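Long-range contact in GlcNAc Inducible Gene 2, GIG2 (Candida albicans, PDB 6AKZ), which binds a ferric iron ion and is probably an oxygenase of the DUF1479 family, encoded by a gene induced by N-acetylglucosamine: residues T170-R181 with H366-L377. Residues are numbered along the deposited sequence; the frame is centred on the assembly and turned at random.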
ATOM      1  N   THR A 170       5.941   0.600 -15.686  1.00 14.96           N
ATOM      2  CA  THR A 170       5.255   1.828 -15.793  1.00 13.88           C
ATOM      3  C   THR A 170       4.646   2.196 -14.443  1.00 15.27           C
ATOM      4  O   THR A 170       3.849   1.408 -13.867  1.00 14.07           O
ATOM      5  CB  THR A 170       4.190   1.737 -16.831  1.00 16.73           C
ATOM      6  OG1 THR A 170       4.832   1.621 -18.122  1.00 17.98           O
ATOM      7  CG2 THR A 170       3.295   2.975 -16.818  1.00 15.27           C
ATOM      8  N   GLN A 171       4.949   3.429 -13.999  1.00 12.64           N
ATOM      9  CA  GLN A 171       4.330   4.017 -12.811  1.00 13.19           C
ATOM     10  C   GLN A 171       3.153   4.876 -13.210  1.00 14.26           C
ATOM     11  O   GLN A 171       3.306   5.740 -14.022  1.00 16.23           O
ATOM     12  CB  GLN A 171       5.369   4.864 -12.083  1.00 14.95           C
ATOM     13  CG  GLN A 171       4.899   5.730 -10.961  1.00 14.43           C
ATOM     14  CD  GLN A 171       4.352   4.989  -9.752  1.00 15.72           C
ATOM     15  OE1 GLN A 171       4.397   3.742  -9.636  1.00 15.81           O
ATOM     16  NE2 GLN A 171       3.947   5.764  -8.783  1.00 15.34           N
ATOM     17  N   LEU A 172       2.019   4.656 -12.620  1.00 13.28           N
ATOM     18  CA  LEU A 172       0.841   5.554 -12.748  1.00 13.38           C
ATOM     19  C   LEU A 172       0.751   6.421 -11.492  1.00 13.25           C
ATOM     20  O   LEU A 172       1.145   6.034 -10.392  1.00 14.02           O
ATOM     21  CB  LEU A 172      -0.455   4.759 -12.851  1.00 14.39           C
ATOM     22  CG  LEU A 172      -0.517   3.815 -14.040  1.00 14.84           C
ATOM     23  CD1 LEU A 172      -1.877   3.194 -14.121  1.00 15.41           C
ATOM     24  CD2 LEU A 172      -0.085   4.469 -15.350  1.00 17.40           C
ATOM     25  N   VAL A 173       0.121   7.570 -11.652  1.00 13.27           N
ATOM     26  CA  VAL A 173      -0.222   8.400 -10.547  1.00 14.58           C
ATOM     27  C   VAL A 173      -1.623   8.097 -10.021  1.00 14.84           C
ATOM     28  O   VAL A 173      -2.676   8.293 -10.723  1.00 14.21           O
ATOM     29  CB  VAL A 173      -0.099   9.893 -10.872  1.00 13.55           C
ATOM     30  CG1 VAL A 173      -0.645  10.801  -9.727  1.00 15.13           C
ATOM     31  CG2 VAL A 173       1.353  10.260 -11.234  1.00 16.16           C
ATOM     32  N   TYR A 174      -1.625   7.712  -8.746  1.00 15.55           N
ATOM     33  CA  TYR A 174      -2.831   7.740  -7.925  1.00 16.08           C
ATOM     34  C   TYR A 174      -2.741   9.046  -7.129  1.00 16.44           C
ATOM     35  O   TYR A 174      -1.835   9.213  -6.344  1.00 15.76           O
ATOM     36  CB  TYR A 174      -2.911   6.521  -7.041  1.00 18.08           C
ATOM     37  CG  TYR A 174      -3.982   6.596  -6.010  1.00 19.12           C
ATOM     38  CD1 TYR A 174      -5.330   6.464  -6.366  1.00 19.19           C
ATOM     39  CD2 TYR A 174      -3.667   6.808  -4.688  1.00 19.64           C
ATOM     40  CE1 TYR A 174      -6.344   6.505  -5.403  1.00 23.88           C
ATOM     41  CE2 TYR A 174      -4.686   6.864  -3.704  1.00 20.40           C
ATOM     42  CZ  TYR A 174      -6.003   6.713  -4.062  1.00 23.05           C
ATOM     43  OH  TYR A 174      -6.981   6.779  -3.096  1.00 24.60           O
ATOM     44  N   GLY A 175      -3.705   9.954  -7.342  1.00 15.75           N
ATOM     45  CA  GLY A 175      -3.682  11.244  -6.619  1.00 15.79           C
ATOM     46  C   GLY A 175      -3.885  11.042  -5.149  1.00 14.03           C
ATOM     47  O   GLY A 175      -4.826  10.367  -4.718  1.00 15.86           O
ATOM     48  N   ASP A 176      -2.999  11.608  -4.349  1.00 14.87           N
ATOM     49  CA  ASP A 176      -3.131  11.546  -2.915  1.00 14.49           C
ATOM     50  C   ASP A 176      -2.761  12.879  -2.315  1.00 15.73           C
ATOM     51  O   ASP A 176      -2.253  13.794  -3.004  1.00 18.90           O
ATOM     52  CB  ASP A 176      -2.288  10.399  -2.341  1.00 14.10           C
ATOM     53  CG  ASP A 176      -2.919   9.717  -1.119  1.00 16.08           C
ATOM     54  OD1 ASP A 176      -3.763  10.284  -0.462  1.00 18.62           O
ATOM     55  OD2 ASP A 176      -2.527   8.585  -0.777  1.00 18.87           O
ATOM     56  N   ARG A 177      -2.975  12.954  -1.010  1.00 17.81           N
ATOM     57  CA  ARG A 177      -2.945  14.241  -0.362  1.00 18.54           C
ATOM     58  C   ARG A 177      -1.698  14.421   0.421  1.00 17.32           C
ATOM     59  O   ARG A 177      -0.719  13.740   0.203  1.00 16.60           O
ATOM     60  CB  ARG A 177      -4.183  14.407   0.430  1.00 22.83           C
ATOM     61  CG  ARG A 177      -4.404  13.396   1.426  1.00 23.94           C
ATOM     62  CD  ARG A 177      -5.820  13.536   1.897  1.00 25.89           C
ATOM     63  NE  ARG A 177      -6.080  12.518   2.913  1.00 30.45           N
ATOM     64  CZ  ARG A 177      -7.093  12.597   3.795  1.00 34.24           C
ATOM     65  NH1 ARG A 177      -7.951  13.634   3.794  1.00 36.64           N
ATOM     66  NH2 ARG A 177      -7.236  11.652   4.692  1.00 32.38           N
ATOM     67  N   ILE A 178      -1.640  15.513   1.183  1.00 17.81           N
ATOM     68  CA  ILE A 178      -0.519  15.817   2.016  1.00 15.73           C
ATOM     69  C   ILE A 178      -0.950  15.809   3.508  1.00 15.76           C
ATOM     70  O   ILE A 178      -2.110  15.940   3.850  1.00 15.03           O
ATOM     71  CB  ILE A 178       0.152  17.117   1.572  1.00 18.79           C
ATOM     72  CG1 ILE A 178      -0.699  18.324   1.854  1.00 22.94           C
ATOM     73  CG2 ILE A 178       0.501  17.068   0.051  1.00 19.26           C
ATOM     74  CD1 ILE A 178       0.040  19.650   1.655  1.00 24.17           C
ATOM     75  N   ARG A 179       0.035  15.588   4.375  1.00 15.66           N
ATOM     76  CA  ARG A 179      -0.135  15.709   5.804  1.00 16.30           C
ATOM     77  C   ARG A 179       0.839  16.753   6.332  1.00 16.60           C
ATOM     78  O   ARG A 179       2.021  16.808   5.944  1.00 16.51           O
ATOM     79  CB  ARG A 179       0.077  14.371   6.482  1.00 19.86           C
ATOM     80  CG  ARG A 179       0.296  14.558   7.984  1.00 23.47           C
ATOM     81  CD  ARG A 179       0.380  13.245   8.688  1.00 25.80           C
ATOM     82  NE  ARG A 179       1.454  12.296   8.286  1.00 25.39           N
ATOM     83  CZ  ARG A 179       2.748  12.341   8.603  1.00 26.93           C
ATOM     84  NH1 ARG A 179       3.284  13.420   9.159  1.00 24.27           N
ATOM     85  NH2 ARG A 179       3.528  11.266   8.352  1.00 21.98           N
ATOM     86  N   ILE A 180       0.327  17.687   7.140  1.00 17.77           N
ATOM     87  CA  ILE A 180       1.200  18.612   7.838  1.00 17.93           C
ATOM     88  C   ILE A 180       0.721  18.567   9.284  1.00 19.36           C
ATOM     89  O   ILE A 180      -0.326  19.155   9.589  1.00 19.31           O
ATOM     90  CB  ILE A 180       1.087  20.061   7.304  1.00 19.40           C
ATOM     91  CG1 ILE A 180       1.440  20.102   5.819  1.00 21.24           C
ATOM     92  CG2 ILE A 180       2.053  20.989   8.028  1.00 18.67           C
ATOM     93  CD1 ILE A 180       1.193  21.442   5.156  1.00 24.25           C
ATOM     94  N   ARG A 181       1.410  17.774  10.123  1.00 17.49           N
ATOM     95  CA  ARG A 181       0.993  17.467  11.479  1.00 17.41           C
ATOM     96  C   ARG A 181       1.769  18.352  12.459  1.00 17.51           C
ATOM     97  O   ARG A 181       2.979  18.301  12.544  1.00 15.40           O
ATOM     98  CB  ARG A 181       1.208  16.038  11.827  1.00 19.73           C
ATOM     99  CG  ARG A 181       0.699  15.628  13.228  1.00 19.66           C
ATOM    100  CD  ARG A 181       0.720  14.141  13.335  1.00 20.54           C
ATOM    101  NE  ARG A 181       0.405  13.707  14.687  1.00 23.20           N
ATOM    102  CZ  ARG A 181       0.497  12.461  15.117  1.00 21.42           C
ATOM    103  NH1 ARG A 181       0.926  11.479  14.330  1.00 22.74           N
ATOM    104  NH2 ARG A 181       0.143  12.178  16.357  1.00 23.15           N
ATOM    105  N   HIS A 366       6.661  20.790  12.719  1.00 16.14           N
ATOM    106  CA  HIS A 366       5.699  20.053  11.920  1.00 14.26           C
ATOM    107  C   HIS A 366       6.347  18.753  11.369  1.00 13.13           C
ATOM    108  O   HIS A 366       7.553  18.684  11.130  1.00 12.84           O
ATOM    109  CB  HIS A 366       5.121  20.959  10.761  1.00 14.43           C
ATOM    110  CG  HIS A 366       6.158  21.363   9.775  1.00 14.60           C
ATOM    111  ND1 HIS A 366       6.410  20.627   8.623  1.00 14.54           N
ATOM    112  CD2 HIS A 366       7.044  22.398   9.751  1.00 13.95           C
ATOM    113  CE1 HIS A 366       7.377  21.205   7.939  1.00 14.13           C
ATOM    114  NE2 HIS A 366       7.819  22.234   8.633  1.00 15.69           N
ATOM    115  N   SER A 367       5.507  17.720  11.329  1.00 12.13           N
ATOM    116  CA  SER A 367       5.804  16.445  10.720  1.00 12.46           C
ATOM    117  C   SER A 367       4.885  16.400   9.439  1.00 12.68           C
ATOM    118  O   SER A 367       3.671  16.218   9.505  1.00 11.89           O
ATOM    119  CB  SER A 367       5.477  15.326  11.649  1.00 13.64           C
ATOM    120  OG  SER A 367       5.576  14.142  10.964  1.00 14.87           O
ATOM    121  N   SER A 368       5.523  16.588   8.295  1.00 12.55           N
ATOM    122  CA  SER A 368       4.824  16.774   7.024  1.00 13.29           C
ATOM    123  C   SER A 368       5.408  15.858   5.954  1.00 12.92           C
ATOM    124  O   SER A 368       6.630  15.674   5.857  1.00 10.96           O
ATOM    125  CB  SER A 368       4.977  18.165   6.582  1.00 14.22           C
ATOM    126  OG  SER A 368       4.520  19.072   7.604  1.00 17.13           O
ATOM    127  N   VAL A 369       4.468  15.269   5.216  1.00 11.78           N
ATOM    128  CA  VAL A 369       4.800  14.371   4.152  1.00 12.75           C
ATOM    129  C   VAL A 369       3.890  14.564   2.960  1.00 12.69           C
ATOM    130  O   VAL A 369       2.758  15.060   3.051  1.00 12.20           O
ATOM    131  CB  VAL A 369       4.833  12.892   4.575  1.00 12.66           C
ATOM    132  CG1 VAL A 369       5.744  12.672   5.756  1.00 12.64           C
ATOM    133  CG2 VAL A 369       3.441  12.323   4.831  1.00 13.00           C
ATOM    134  N   LEU A 370       4.391  14.100   1.830  1.00 12.14           N
ATOM    135  CA  LEU A 370       3.598  14.098   0.578  1.00 13.48           C
ATOM    136  C   LEU A 370       3.454  12.647   0.165  1.00 12.80           C
ATOM    137  O   LEU A 370       4.463  11.984  -0.074  1.00 12.23           O
ATOM    138  CB  LEU A 370       4.389  14.872  -0.445  1.00 14.04           C
ATOM    139  CG  LEU A 370       3.891  15.163  -1.893  1.00 17.07           C
ATOM    140  CD1 LEU A 370       4.806  16.290  -2.366  1.00 17.46           C
ATOM    141  CD2 LEU A 370       4.123  13.938  -2.768  1.00 17.95           C
ATOM    142  N   TYR A 371       2.231  12.162   0.231  1.00 13.00           N
ATOM    143  CA  TYR A 371       1.908  10.773  -0.056  1.00 12.36           C
ATOM    144  C   TYR A 371       2.021  10.484  -1.536  1.00 12.04           C
ATOM    145  O   TYR A 371       1.477  11.236  -2.348  1.00 12.79           O
ATOM    146  CB  TYR A 371       0.510  10.373   0.408  1.00 12.50           C
ATOM    147  CG  TYR A 371       0.440  10.308   1.956  1.00 15.06           C
ATOM    148  CD1 TYR A 371       0.770   9.160   2.642  1.00 16.30           C
ATOM    149  CD2 TYR A 371       0.133  11.446   2.676  1.00 17.18           C
ATOM    150  CE1 TYR A 371       0.760   9.118   4.052  1.00 18.48           C
ATOM    151  CE2 TYR A 371       0.100  11.395   4.081  1.00 18.86           C
ATOM    152  CZ  TYR A 371       0.421  10.261   4.758  1.00 20.00           C
ATOM    153  OH  TYR A 371       0.438  10.230   6.161  1.00 21.28           O
ATOM    154  N   TYR A 372       2.694   9.378  -1.859  1.00 11.03           N
ATOM    155  CA  TYR A 372       2.846   8.903  -3.264  1.00 10.20           C
ATOM    156  C   TYR A 372       3.215   7.443  -3.216  1.00 10.17           C
ATOM    157  O   TYR A 372       4.277   7.129  -2.682  1.00 10.04           O
ATOM    158  CB  TYR A 372       3.885   9.812  -3.999  1.00 10.94           C
ATOM    159  CG  TYR A 372       4.028   9.527  -5.468  1.00 11.46           C
ATOM    160  CD1 TYR A 372       2.873   9.281  -6.269  1.00 12.12           C
ATOM    161  CD2 TYR A 372       5.267   9.661  -6.100  1.00 12.12           C
ATOM    162  CE1 TYR A 372       3.017   9.054  -7.645  1.00 11.72           C
ATOM    163  CE2 TYR A 372       5.404   9.367  -7.463  1.00 12.36           C
ATOM    164  CZ  TYR A 372       4.281   9.066  -8.199  1.00 12.08           C
ATOM    165  OH  TYR A 372       4.356   8.778  -9.544  1.00 12.05           O
ATOM    166  N   GLY A 373       2.334   6.550  -3.742  1.00 10.46           N
ATOM    167  CA  GLY A 373       2.447   5.148  -3.707  1.00 11.84           C
ATOM    168  C   GLY A 373       2.862   4.640  -5.039  1.00 11.25           C
ATOM    169  O   GLY A 373       2.838   5.366  -6.059  1.00 11.90           O
ATOM    170  N   GLN A 374       3.276   3.366  -5.044  1.00 10.24           N
ATOM    171  CA  GLN A 374       3.516   2.694  -6.287  1.00 10.35           C
ATOM    172  C   GLN A 374       2.269   2.057  -6.849  1.00 10.75           C
ATOM    173  O   GLN A 374       1.663   1.212  -6.186  1.00 10.99           O
ATOM    174  CB  GLN A 374       4.591   1.615  -6.043  1.00 11.09           C
ATOM    175  CG  GLN A 374       4.937   0.857  -7.326  1.00 12.85           C
ATOM    176  CD  GLN A 374       6.165   0.003  -7.142  1.00 14.02           C
ATOM    177  OE1 GLN A 374       6.104  -1.001  -6.522  1.00 13.89           O
ATOM    178  NE2 GLN A 374       7.289   0.383  -7.795  1.00 14.05           N
ATOM    179  N   THR A 375       1.894   2.458  -8.060  1.00 10.55           N
ATOM    180  CA  THR A 375       0.668   2.039  -8.682  1.00 13.69           C
ATOM    181  C   THR A 375       1.070   1.589 -10.113  1.00 13.38           C
ATOM    182  O   THR A 375       1.220   2.384 -11.034  1.00 15.03           O
ATOM    183  CB  THR A 375      -0.280   3.240  -8.764  1.00 13.93           C
ATOM    184  OG1 THR A 375      -0.503   3.765  -7.448  1.00 17.13           O
ATOM    185  CG2 THR A 375      -1.586   2.842  -9.403  1.00 15.03           C
ATOM    186  N   PRO A 376       1.285   0.290 -10.312  1.00 12.56           N
ATOM    187  CA  PRO A 376       1.690  -0.152 -11.648  1.00 11.98           C
ATOM    188  C   PRO A 376       0.555  -0.102 -12.658  1.00 11.81           C
ATOM    189  O   PRO A 376      -0.628  -0.250 -12.293  1.00 12.02           O
ATOM    190  CB  PRO A 376       2.136  -1.626 -11.396  1.00 12.62           C
ATOM    191  CG  PRO A 376       1.210  -2.056 -10.219  1.00 13.13           C
ATOM    192  CD  PRO A 376       1.125  -0.806  -9.339  1.00 12.46           C
ATOM    193  N   LEU A 377       0.959   0.092 -13.905  1.00 10.95           N
ATOM    194  CA  LEU A 377       0.050  -0.054 -14.999  1.00 12.38           C
ATOM    195  C   LEU A 377      -0.449  -1.497 -15.003  1.00 12.83           C
ATOM    196  O   LEU A 377       0.315  -2.434 -15.180  1.00 15.10           O
ATOM    197  CB  LEU A 377       0.664   0.353 -16.346  1.00 12.55           C
ATOM    198  CG  LEU A 377      -0.231   0.057 -17.591  1.00 14.65           C
ATOM    199  CD1 LEU A 377      -1.476   0.920 -17.510  1.00 16.19           C
ATOM    200  CD2 LEU A 377       0.622   0.469 -18.806  1.00 14.93           C
TER
HETATM  201  O   HOH W   1       6.429   2.068 -10.260  1.00 13.48           O
HETATM  202  O   HOH W   2       0.674   6.449  -7.632  1.00 13.10           O
HETATM  203  O   HOH W   3       0.213  11.128  -4.913  1.00 13.84           O
HETATM  204  O   HOH W   4      -0.162   7.896  -4.634  1.00 14.20           O
HETATM  205  O   HOH W   5       0.535  13.953  -2.738  1.00 16.27           O
HETATM  206  O   HOH W   6       2.150   8.175   7.513  1.00  9.93           O
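Two neighbouring antiparallel strands of the main sheet, 178-181 and 367-371, carry Arg-179 and Tyr-371 on the side of the iron site. Arg-179 NE donates a nearly straight bond to Tyr-371 OH (3.1 Å, 167°). The guanidinium and the phenol ring stand 73° apart. The Arg-179 chain bends at chi3 (60°), which swings the guanidinium across to Ser-367 and Val-369 of the neighbouring strand. Arg-179 NH1 reaches Ser-367 OG at 3.0 Å and makes a weak, bent bond to Ser-367 O. Val-369 CG2 lies over one face of the Arg-179 guanidinium, 3.6 Å above its plane and toward the rim. Gly-270 O also holds Ser-367 OG. The sheet is consistent with the core of a cupin-clan fold, whose iron is bound by His-192, Asp-194 and His-355; the Tyr-371 side chain is about 7 Å from the metal. On the other face, Ile-178 and Ile-180 pack against helix 96-112.

Beyond the strands the chains separate, and waters bridge them. One water links Leu-172 O and Tyr-174 N to Gly-373 O and Thr-375 OG1. Farther along, Gln-171 NE2 donates to Gly-373 O (3.0 Å) and Tyr-372 OH (3.1 Å), both in the amide plane. Gln-171 OE1 accepts Thr-375 N at 3.2 Å.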